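Local coordinates for vacuolar-sorting protein BRO1 (Saccharomyces cerevisiae, PDB 1ZB1) that helps sort cargo proteins into the intralumenal vesicles of multivesicular bodies and recruits the deubiquitinase DOA4 to endosomes, its Bro1 domain possibly binding SNF7, at residues K243-S257 and S283-L297. Residues are numbered along the deposited sequence; the frame is centred on the assembly and turned at random.
Sequences KWKTTVTCKLHFYKS and SMQQLISSLPFKTWL
Ser257 and Ser283 exchange two hydrogen bonds at one end of an antiparallel helical hairpin in the mainly helical Bro1 domain: Ser257 OG donates to Ser283 O (2.9 Å) and Ser283 OG to Ser257 O (2.8 Å). Both hydroxyls approach from above the carbonyl planes, and such short side chains suit helices whose axes come within 7.6 Å. One turn on, Gln286 bends at chi2 (-58°), bringing OE1 to the edge of the His253 imidazole, in the ring plane. His253 ND1 donates to Gln286 OE1 at 3.0 Å, nearly straight (171°), while Ser289 CB covers one ring face and Leu252 CD1 the other. The aliphatic part of Lys256 packs on Gln286 CG. Small Cys250 and Ser290 let the backbones come close midway, and Phe303 and Phe306 of helix 303-322 adjoin the buried side.

Farther along, past the 3-10 turn at 291-292, Phe293 and Trp296 still lean on helix 242-269. Thr249 turns its methyl onto the centre of the Phe293 face, a CH-pi contact with CG2 3.4 Å from the centroid, while its OG1 bonds to His226. A water bridges Thr247 OG1 to Phe293 O and Trp296 N, donating to the carbonyl and accepting from the amide. Lys243, bent at chi3 (54°), lays its chain across the indole of Trp296; its ammonium makes a cation-pi contact, and CE sits 3.3 Å from the centroid of the six-membered ring.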
loop_
_atom_site.group_PDB
_atom_site.type_symbol
_atom_site.label_atom_id
_atom_site.label_comp_id
_atom_site.label_asym_id
_atom_site.label_seq_id
_atom_site.Cartn_x
_atom_site.Cartn_y
_atom_site.Cartn_z
ATOM N N LYS A 243 2.339 16.309 1.884
ATOM C CA LYS A 243 1.886 16.401 0.495
ATOM C C LYS A 243 0.775 15.419 0.110
ATOM O O LYS A 243 -0.008 15.695 -0.799
ATOM C CB LYS A 243 3.066 16.184 -0.454
ATOM C CG LYS A 243 4.086 17.303 -0.466
ATOM C CD LYS A 243 5.319 16.904 -1.267
ATOM C CE LYS A 243 4.954 16.445 -2.671
ATOM N NZ LYS A 243 6.150 16.012 -3.446
ATOM N N TRP A 244 0.706 14.280 0.794
ATOM C CA TRP A 244 -0.298 13.264 0.481
ATOM C C TRP A 244 -1.746 13.696 0.676
ATOM O O TRP A 244 -2.631 13.289 -0.082
ATOM C CB TRP A 244 -0.061 11.995 1.312
ATOM C CG TRP A 244 1.247 11.315 1.060
ATOM C CD1 TRP A 244 2.113 11.545 0.026
ATOM C CD2 TRP A 244 1.820 10.258 1.836
ATOM N NE1 TRP A 244 3.189 10.693 0.112
ATOM C CE2 TRP A 244 3.035 9.891 1.213
ATOM C CE3 TRP A 244 1.426 9.582 2.999
ATOM C CZ2 TRP A 244 3.859 8.878 1.712
ATOM C CZ3 TRP A 244 2.245 8.574 3.497
ATOM C CH2 TRP A 244 3.450 8.231 2.853
ATOM N N LYS A 245 -1.996 14.509 1.694
ATOM C CA LYS A 245 -3.358 14.938 1.980
ATOM C C LYS A 245 -4.068 15.599 0.795
ATOM O O LYS A 245 -5.197 15.237 0.460
ATOM C CB LYS A 245 -3.361 15.888 3.180
ATOM C CG LYS A 245 -4.732 16.101 3.798
ATOM C CD LYS A 245 -4.645 16.978 5.036
ATOM C CE LYS A 245 -5.981 17.051 5.750
ATOM N NZ LYS A 245 -7.043 17.558 4.841
ATOM N N THR A 246 -3.409 16.558 0.153
ATOM C CA THR A 246 -4.028 17.257 -0.966
ATOM C C THR A 246 -4.246 16.368 -2.186
ATOM O O THR A 246 -5.248 16.501 -2.884
ATOM C CB THR A 246 -3.201 18.497 -1.379
ATOM O OG1 THR A 246 -1.905 18.089 -1.832
ATOM C CG2 THR A 246 -3.034 19.432 -0.190
ATOM N N THR A 247 -3.317 15.451 -2.434
ATOM C CA THR A 247 -3.435 14.560 -3.585
ATOM C C THR A 247 -4.549 13.521 -3.420
ATOM O O THR A 247 -5.215 13.151 -4.388
ATOM C CB THR A 247 -2.088 13.870 -3.860
ATOM O OG1 THR A 247 -1.138 14.863 -4.262
ATOM C CG2 THR A 247 -2.218 12.827 -4.959
ATOM N N VAL A 248 -4.758 13.057 -2.193
ATOM C CA VAL A 248 -5.808 12.086 -1.923
ATOM C C VAL A 248 -7.161 12.756 -2.172
ATOM O O VAL A 248 -8.063 12.172 -2.781
ATOM C CB VAL A 248 -5.724 11.580 -0.457
ATOM C CG1 VAL A 248 -7.019 10.881 -0.064
ATOM C CG2 VAL A 248 -4.547 10.617 -0.310
ATOM N N THR A 249 -7.296 13.994 -1.710
ATOM C CA THR A 249 -8.538 14.736 -1.893
ATOM C C THR A 249 -8.805 14.999 -3.375
ATOM O O THR A 249 -9.937 14.887 -3.838
ATOM C CB THR A 249 -8.497 16.081 -1.134
ATOM O OG1 THR A 249 -8.364 15.825 0.270
ATOM C CG2 THR A 249 -9.774 16.875 -1.384
ATOM N N CYS A 250 -7.763 15.339 -4.117
ATOM C CA CYS A 250 -7.916 15.600 -5.540
ATOM C C CYS A 250 -8.412 14.330 -6.243
ATOM O O CYS A 250 -9.396 14.360 -6.995
ATOM C CB CYS A 250 -6.582 16.043 -6.137
ATOM S SG CYS A 250 -6.675 16.531 -7.875
ATOM N N LYS A 251 -7.735 13.214 -5.981
ATOM C CA LYS A 251 -8.101 11.941 -6.591
ATOM C C LYS A 251 -9.536 11.509 -6.299
ATOM O O LYS A 251 -10.231 11.024 -7.196
ATOM C CB LYS A 251 -7.121 10.833 -6.162
ATOM C CG LYS A 251 -5.729 10.952 -6.794
ATOM C CD LYS A 251 -4.858 9.721 -6.522
ATOM C CE LYS A 251 -3.533 9.791 -7.290
ATOM N NZ LYS A 251 -2.635 8.626 -7.018
ATOM N N LEU A 252 -10.000 11.694 -5.069
ATOM C CA LEU A 252 -11.364 11.282 -4.751
ATOM C C LEU A 252 -12.391 12.033 -5.602
ATOM O O LEU A 252 -13.321 11.423 -6.128
ATOM C CB LEU A 252 -11.649 11.451 -3.257
ATOM C CG LEU A 252 -12.119 12.754 -2.626
ATOM C CD1 LEU A 252 -13.597 12.980 -2.926
ATOM C CD2 LEU A 252 -11.919 12.654 -1.111
ATOM N N HIS A 253 -12.227 13.346 -5.751
ATOM C CA HIS A 253 -13.154 14.114 -6.579
ATOM C C HIS A 253 -12.946 13.792 -8.057
ATOM O O HIS A 253 -13.906 13.651 -8.807
ATOM C CB HIS A 253 -12.966 15.621 -6.371
ATOM C CG HIS A 253 -13.437 16.111 -5.040
ATOM N ND1 HIS A 253 -14.750 16.013 -4.635
ATOM C CD2 HIS A 253 -12.770 16.702 -4.021
ATOM C CE1 HIS A 253 -14.873 16.523 -3.423
ATOM N NE2 HIS A 253 -13.686 16.949 -3.028
ATOM N N PHE A 254 -11.690 13.673 -8.476
ATOM C CA PHE A 254 -11.400 13.384 -9.878
ATOM C C PHE A 254 -11.985 12.060 -10.363
ATOM O O PHE A 254 -12.522 11.978 -11.472
ATOM C CB PHE A 254 -9.897 13.367 -10.139
ATOM C CG PHE A 254 -9.545 13.089 -11.572
ATOM C CD1 PHE A 254 -9.772 14.046 -12.553
ATOM C CD2 PHE A 254 -9.018 11.856 -11.949
ATOM C CE1 PHE A 254 -9.483 13.784 -13.891
ATOM C CE2 PHE A 254 -8.724 11.581 -13.282
ATOM C CZ PHE A 254 -8.958 12.548 -14.257
ATOM N N TYR A 255 -11.872 11.016 -9.549
ATOM C CA TYR A 255 -12.402 9.729 -9.961
ATOM C C TYR A 255 -13.921 9.688 -9.869
ATOM O O TYR A 255 -14.575 8.969 -10.622
ATOM C CB TYR A 255 -11.713 8.605 -9.174
ATOM C CG TYR A 255 -10.329 8.354 -9.740
ATOM C CD1 TYR A 255 -10.174 7.884 -11.045
ATOM C CD2 TYR A 255 -9.176 8.676 -9.021
ATOM C CE1 TYR A 255 -8.913 7.748 -11.625
ATOM C CE2 TYR A 255 -7.908 8.542 -9.595
ATOM C CZ TYR A 255 -7.786 8.081 -10.896
ATOM O OH TYR A 255 -6.545 7.970 -11.488
ATOM N N LYS A 256 -14.488 10.485 -8.973
ATOM C CA LYS A 256 -15.940 10.549 -8.872
ATOM C C LYS A 256 -16.429 11.197 -10.175
ATOM O O LYS A 256 -17.440 10.789 -10.750
ATOM C CB LYS A 256 -16.360 11.406 -7.677
ATOM C CG LYS A 256 -17.853 11.655 -7.605
ATOM C CD LYS A 256 -18.477 11.014 -6.382
ATOM C CE LYS A 256 -17.945 11.622 -5.091
ATOM N NZ LYS A 256 -18.648 11.055 -3.906
ATOM N N SER A 257 -15.692 12.203 -10.637
ATOM C CA SER A 257 -16.021 12.905 -11.875
ATOM C C SER A 257 -15.927 11.959 -13.068
ATOM O O SER A 257 -16.824 11.919 -13.914
ATOM C CB SER A 257 -15.061 14.079 -12.098
ATOM O OG SER A 257 -15.241 14.649 -13.389
ATOM N N SER A 283 -20.674 15.466 -13.249
ATOM C CA SER A 283 -19.270 15.202 -13.522
ATOM C C SER A 283 -18.454 16.493 -13.485
ATOM O O SER A 283 -17.394 16.552 -12.862
ATOM C CB SER A 283 -19.114 14.541 -14.891
ATOM O OG SER A 283 -17.755 14.246 -15.164
ATOM N N MET A 284 -18.954 17.525 -14.159
ATOM C CA MET A 284 -18.279 18.817 -14.203
ATOM C C MET A 284 -18.113 19.391 -12.798
ATOM O O MET A 284 -17.071 19.951 -12.475
ATOM C CB MET A 284 -19.069 19.807 -15.068
ATOM C CG MET A 284 -18.408 21.179 -15.205
ATOM S SD MET A 284 -16.848 21.132 -16.119
ATOM C CE MET A 284 -15.669 21.064 -14.818
ATOM N N GLN A 285 -19.151 19.256 -11.979
ATOM C CA GLN A 285 -19.121 19.743 -10.604
ATOM C C GLN A 285 -17.936 19.126 -9.860
ATOM O O GLN A 285 -17.106 19.832 -9.290
ATOM C CB GLN A 285 -20.421 19.372 -9.883
ATOM C CG GLN A 285 -21.664 20.093 -10.389
ATOM C CD GLN A 285 -22.943 19.562 -9.755
ATOM O OE1 GLN A 285 -23.032 19.419 -8.535
ATOM N NE2 GLN A 285 -23.942 19.270 -10.585
ATOM N N GLN A 286 -17.873 17.797 -9.877
ATOM C CA GLN A 286 -16.808 17.066 -9.209
ATOM C C GLN A 286 -15.424 17.432 -9.727
ATOM O O GLN A 286 -14.488 17.584 -8.944
ATOM C CB GLN A 286 -17.045 15.564 -9.349
ATOM C CG GLN A 286 -18.195 15.063 -8.498
ATOM C CD GLN A 286 -17.987 15.368 -7.025
ATOM O OE1 GLN A 286 -16.938 15.053 -6.455
ATOM N NE2 GLN A 286 -18.985 15.977 -6.399
ATOM N N LEU A 287 -15.285 17.573 -11.042
ATOM C CA LEU A 287 -13.991 17.936 -11.604
ATOM C C LEU A 287 -13.565 19.301 -11.062
ATOM O O LEU A 287 -12.402 19.508 -10.708
ATOM C CB LEU A 287 -14.051 17.988 -13.130
ATOM C CG LEU A 287 -12.757 18.470 -13.788
ATOM C CD1 LEU A 287 -11.636 17.497 -13.484
ATOM C CD2 LEU A 287 -12.953 18.597 -15.295
ATOM N N ILE A 288 -14.507 20.236 -11.001
ATOM C CA ILE A 288 -14.190 21.564 -10.482
ATOM C C ILE A 288 -13.790 21.457 -9.006
ATOM O O ILE A 288 -12.855 22.121 -8.563
ATOM C CB ILE A 288 -15.388 22.533 -10.642
ATOM C CG1 ILE A 288 -15.609 22.834 -12.128
ATOM C CG2 ILE A 288 -15.117 23.838 -9.892
ATOM C CD1 ILE A 288 -16.889 23.599 -12.428
ATOM N N SER A 289 -14.488 20.606 -8.256
ATOM C CA SER A 289 -14.186 20.407 -6.839
ATOM C C SER A 289 -12.751 19.916 -6.598
ATOM O O SER A 289 -12.167 20.188 -5.549
ATOM C CB SER A 289 -15.156 19.393 -6.220
ATOM O OG SER A 289 -16.452 19.933 -6.050
ATOM N N SER A 290 -12.187 19.201 -7.568
ATOM C CA SER A 290 -10.840 18.654 -7.433
ATOM C C SER A 290 -9.728 19.651 -7.729
ATOM O O SER A 290 -8.600 19.495 -7.256
ATOM C CB SER A 290 -10.656 17.462 -8.372
ATOM O OG SER A 290 -10.449 17.901 -9.707
ATOM N N LEU A 291 -10.061 20.665 -8.519
ATOM C CA LEU A 291 -9.106 21.674 -8.948
ATOM C C LEU A 291 -8.258 22.334 -7.863
ATOM O O LEU A 291 -7.048 22.471 -8.020
ATOM C CB LEU A 291 -9.838 22.736 -9.774
ATOM C CG LEU A 291 -10.484 22.160 -11.039
ATOM C CD1 LEU A 291 -11.242 23.250 -11.784
ATOM C CD2 LEU A 291 -9.406 21.551 -11.931
ATOM N N PRO A 292 -8.875 22.750 -6.750
ATOM C CA PRO A 292 -8.079 23.390 -5.694
ATOM C C PRO A 292 -7.033 22.457 -5.063
ATOM O O PRO A 292 -6.148 22.917 -4.342
ATOM C CB PRO A 292 -9.136 23.828 -4.676
ATOM C CG PRO A 292 -10.366 24.005 -5.506
ATOM C CD PRO A 292 -10.309 22.803 -6.425
ATOM N N PHE A 293 -7.126 21.157 -5.339
ATOM C CA PHE A 293 -6.184 20.199 -4.760
ATOM C C PHE A 293 -5.273 19.523 -5.782
ATOM O O PHE A 293 -4.563 18.574 -5.447
ATOM C CB PHE A 293 -6.942 19.112 -3.995
ATOM C CG PHE A 293 -7.965 19.640 -3.036
ATOM C CD1 PHE A 293 -9.288 19.805 -3.432
ATOM C CD2 PHE A 293 -7.610 19.963 -1.728
ATOM C CE1 PHE A 293 -10.247 20.282 -2.539
ATOM C CE2 PHE A 293 -8.560 20.440 -0.827
ATOM C CZ PHE A 293 -9.883 20.601 -1.232
ATOM N N LYS A 294 -5.279 20.022 -7.014
ATOM C CA LYS A 294 -4.488 19.447 -8.105
ATOM C C LYS A 294 -2.992 19.726 -8.073
ATOM O O LYS A 294 -2.234 19.167 -8.865
ATOM C CB LYS A 294 -5.027 19.949 -9.448
ATOM C CG LYS A 294 -4.737 21.432 -9.716
ATOM C CD LYS A 294 -5.071 21.810 -11.157
ATOM C CE LYS A 294 -4.658 23.240 -11.486
ATOM N NZ LYS A 294 -5.515 24.247 -10.801
ATOM N N THR A 295 -2.573 20.589 -7.159
ATOM C CA THR A 295 -1.175 21.002 -7.037
ATOM C C THR A 295 -0.056 20.060 -7.517
ATOM O O THR A 295 0.742 20.441 -8.374
ATOM C CB THR A 295 -0.872 21.425 -5.585
ATOM O OG1 THR A 295 -1.934 22.265 -5.104
ATOM C CG2 THR A 295 0.439 22.200 -5.527
ATOM N N TRP A 296 0.009 18.839 -6.992
ATOM C CA TRP A 296 1.084 17.917 -7.383
ATOM C C TRP A 296 0.818 17.023 -8.593
ATOM O O TRP A 296 1.716 16.313 -9.045
ATOM C CB TRP A 296 1.470 17.025 -6.192
ATOM C CG TRP A 296 1.645 17.791 -4.918
ATOM C CD1 TRP A 296 0.693 18.027 -3.968
ATOM C CD2 TRP A 296 2.817 18.498 -4.497
ATOM N NE1 TRP A 296 1.199 18.842 -2.983
ATOM C CE2 TRP A 296 2.500 19.147 -3.283
ATOM C CE3 TRP A 296 4.105 18.648 -5.030
ATOM C CZ2 TRP A 296 3.425 19.938 -2.591
ATOM C CZ3 TRP A 296 5.028 19.435 -4.338
ATOM C CH2 TRP A 296 4.679 20.069 -3.131
ATOM N N LEU A 297 -0.398 17.069 -9.125
ATOM C CA LEU A 297 -0.767 16.221 -10.256
ATOM C C LEU A 297 -0.862 16.913 -11.613
ATOM O O LEU A 297 -1.103 16.251 -12.623
ATOM C CB LEU A 297 -2.104 15.552 -9.968
ATOM C CG LEU A 297 -2.168 14.606 -8.772
ATOM C CD1 LEU A 297 -3.618 14.392 -8.387
ATOM C CD2 LEU A 297 -1.498 13.299 -9.115
HETATM O O HOH W 1 0.298 19.827 -0.443
HETATM O O HOH W 2 -2.090 17.321 -5.805
#